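Local coordinates for protein alpha-glucosidase (Bacteroides thetaiotaomicron, PDB 5XFM) that hydrolyses beta-L-arabinopyranosides and alpha-galactosides as a bifunctional, calcium-binding enzyme of glycoside hydrolase family 97, at residues A[114-119]-A[258-263]. The protein carries 1 engineered substitution. Residues are numbered along the deposited sequence; the frame is centred on the assembly and turned at random.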
loop_
_atom_site.group_PDB
_atom_site.type_symbol
_atom_site.label_atom_id
_atom_site.label_comp_id
_atom_site.label_asym_id
_atom_site.label_seq_id
_atom_site.Cartn_x
_atom_site.Cartn_y
_atom_site.Cartn_z
ATOM N N ILE A 114 -13.968 -14.974 -13.869
ATOM C CA ILE A 114 -14.949 -13.959 -13.493
ATOM C C ILE A 114 -14.367 -12.562 -13.590
ATOM O O ILE A 114 -13.332 -12.277 -12.981
ATOM C CB ILE A 114 -15.471 -14.162 -12.051
ATOM C CG1 ILE A 114 -16.214 -15.489 -11.927
ATOM C CG2 ILE A 114 -16.402 -13.022 -11.658
ATOM C CD1 ILE A 114 -15.334 -16.659 -11.635
ATOM N N PHE A 115 -15.060 -11.701 -14.330
ATOM C CA PHE A 115 -14.704 -10.291 -14.478
ATOM C C PHE A 115 -15.715 -9.389 -13.782
ATOM O O PHE A 115 -16.911 -9.512 -14.004
ATOM C CB PHE A 115 -14.633 -9.897 -15.959
ATOM C CG PHE A 115 -13.686 -10.732 -16.777
ATOM C CD1 PHE A 115 -14.099 -11.929 -17.341
ATOM C CD2 PHE A 115 -12.381 -10.308 -16.994
ATOM C CE1 PHE A 115 -13.231 -12.689 -18.106
ATOM C CE2 PHE A 115 -11.502 -11.066 -17.757
ATOM C CZ PHE A 115 -11.927 -12.257 -18.314
ATOM N N ARG A 116 -15.240 -8.506 -12.914
ATOM C CA ARG A 116 -16.085 -7.464 -12.341
ATOM C C ARG A 116 -15.585 -6.110 -12.803
ATOM O O ARG A 116 -14.471 -5.702 -12.480
ATOM C CB ARG A 116 -16.102 -7.550 -10.818
ATOM C CG ARG A 116 -16.814 -8.784 -10.302
ATOM C CD ARG A 116 -16.673 -8.944 -8.800
ATOM N NE ARG A 116 -17.358 -10.151 -8.347
ATOM C CZ ARG A 116 -17.299 -10.625 -7.107
ATOM N NH1 ARG A 116 -16.568 -10.004 -6.189
ATOM N NH2 ARG A 116 -17.958 -11.733 -6.792
ATOM N N VAL A 117 -16.406 -5.420 -13.580
ATOM C CA VAL A 117 -15.995 -4.157 -14.161
ATOM C C VAL A 117 -16.824 -3.002 -13.622
ATOM O O VAL A 117 -18.013 -2.894 -13.918
ATOM C CB VAL A 117 -16.094 -4.188 -15.697
ATOM C CG1 VAL A 117 -15.452 -2.947 -16.292
ATOM C CG2 VAL A 117 -15.422 -5.439 -16.241
ATOM N N SER A 118 -16.194 -2.152 -12.817
ATOM C CA SER A 118 -16.811 -0.899 -12.398
ATOM C C SER A 118 -16.404 0.174 -13.409
ATOM O O SER A 118 -15.819 -0.153 -14.447
ATOM C CB SER A 118 -16.401 -0.524 -10.971
ATOM O OG SER A 118 -14.998 -0.374 -10.842
ATOM N N ASP A 119 -16.723 1.438 -13.136
ATOM C CA ASP A 119 -16.483 2.508 -14.115
ATOM C C ASP A 119 -15.035 2.604 -14.585
ATOM O O ASP A 119 -14.776 2.865 -15.760
ATOM C CB ASP A 119 -16.903 3.866 -13.551
ATOM C CG ASP A 119 -18.399 4.091 -13.609
ATOM O OD1 ASP A 119 -19.068 3.517 -14.502
ATOM O OD2 ASP A 119 -18.899 4.867 -12.765
ATOM N N THR A 258 -8.408 -18.304 -7.455
ATOM C CA THR A 258 -7.213 -17.481 -7.377
ATOM C C THR A 258 -7.609 -16.146 -6.759
ATOM O O THR A 258 -8.794 -15.835 -6.673
ATOM C CB THR A 258 -6.576 -17.233 -8.762
ATOM O OG1 THR A 258 -7.371 -16.306 -9.503
ATOM C CG2 THR A 258 -6.437 -18.522 -9.536
ATOM N N PRO A 259 -6.627 -15.365 -6.289
ATOM C CA PRO A 259 -6.904 -13.977 -5.903
ATOM C C PRO A 259 -7.367 -13.132 -7.088
ATOM O O PRO A 259 -7.390 -13.609 -8.226
ATOM C CB PRO A 259 -5.557 -13.476 -5.382
ATOM C CG PRO A 259 -4.804 -14.704 -5.007
ATOM C CD PRO A 259 -5.255 -15.772 -5.949
ATOM N N TRP A 260 -7.750 -11.889 -6.819
ATOM C CA TRP A 260 -8.205 -10.997 -7.872
ATOM C C TRP A 260 -7.023 -10.273 -8.523
ATOM O O TRP A 260 -6.173 -9.716 -7.833
ATOM C CB TRP A 260 -9.203 -9.983 -7.315
ATOM C CG TRP A 260 -10.452 -10.614 -6.761
ATOM C CD1 TRP A 260 -10.653 -11.041 -5.475
ATOM C CD2 TRP A 260 -11.666 -10.897 -7.471
ATOM N NE1 TRP A 260 -11.914 -11.571 -5.343
ATOM C CE2 TRP A 260 -12.559 -11.490 -6.551
ATOM C CE3 TRP A 260 -12.090 -10.701 -8.789
ATOM C CZ2 TRP A 260 -13.846 -11.891 -6.909
ATOM C CZ3 TRP A 260 -13.372 -11.102 -9.142
ATOM C CH2 TRP A 260 -14.232 -11.692 -8.205
ATOM N N ARG A 261 -6.965 -10.309 -9.849
ATOM C CA ARG A 261 -6.049 -9.486 -10.631
ATOM C C ARG A 261 -6.765 -8.168 -10.913
ATOM O O ARG A 261 -7.910 -8.183 -11.370
ATOM C CB ARG A 261 -5.712 -10.176 -11.943
ATOM C CG ARG A 261 -5.362 -11.646 -11.809
ATOM C CD ARG A 261 -4.102 -11.840 -11.050
ATOM N NE ARG A 261 -3.831 -13.232 -10.696
ATOM C CZ ARG A 261 -3.350 -13.597 -9.510
ATOM N NH1 ARG A 261 -3.136 -12.684 -8.567
ATOM N NH2 ARG A 261 -3.117 -14.871 -9.249
ATOM N N THR A 262 -6.114 -7.036 -10.675
ATOM C CA THR A 262 -6.813 -5.759 -10.788
ATOM C C THR A 262 -6.193 -4.806 -11.806
ATOM O O THR A 262 -4.971 -4.636 -11.874
ATOM C CB THR A 262 -6.883 -5.039 -9.426
ATOM O OG1 THR A 262 -5.577 -4.579 -9.056
ATOM C CG2 THR A 262 -7.415 -5.987 -8.343
ATOM N N ILE A 263 -7.064 -4.172 -12.585
ATOM C CA ILE A 263 -6.669 -3.200 -13.589
ATOM C C ILE A 263 -7.444 -1.896 -13.408
ATOM O O ILE A 263 -8.642 -1.839 -13.673
ATOM C CB ILE A 263 -6.922 -3.722 -15.010
ATOM C CG1 ILE A 263 -6.389 -5.147 -15.169
ATOM C CG2 ILE A 263 -6.318 -2.781 -16.044
ATOM C CD1 ILE A 263 -6.795 -5.802 -16.481
#
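Arg116 and Trp260 each set CG anti to the carbonyl carbon (chi1 -68° and -62°), and the arginine chain then runs extended from CG to NE, which carries its guanidinium to the six-membered end of the indole. There CH2 of Trp260 lies 3.4 Å from CZ of Arg116, over one face of the guanidinium but offset toward its rim. The two planes are inclined by 33° and the groups cross obliquely; NH1 of Arg116 approaches CZ2 of Trp260 to 3.4 Å, while farther back along the chain CD of Arg116 sits 3.7 Å from CH2 of Trp260. Ile114 adds a looser apolar touch, its CG2 methyl 4.3 Å from CH2 of Trp260, and its carbonyl O comes within 4.0 Å of CZ3 of Trp260. Strands 110-117 and 256-266 are next-but-one neighbours in a large antiparallel sheet of the N-terminal region, which belongs to the galactose mutarotase-like clan. Strand 121-128 lies between them, bonded through its backbone to both, and keeps CA of Ile114 9.3 Å from CA of Trp260. The long side chains therefore meet above one face of the sheet, where the buried Trp260 also touches Arg125 of the middle strand and Thr212 of strand 206-212. On the far side of strand 110-117, Glu98 of strand 91-104 forms a salt bridge with NE of Arg116, which probably helps fix the turn of the guanidinium against the indole. Glu98 would probably lose this charged mate with an alanine at Arg116, and CZ2 and CH2 of Trp260 the guanidinium beside them.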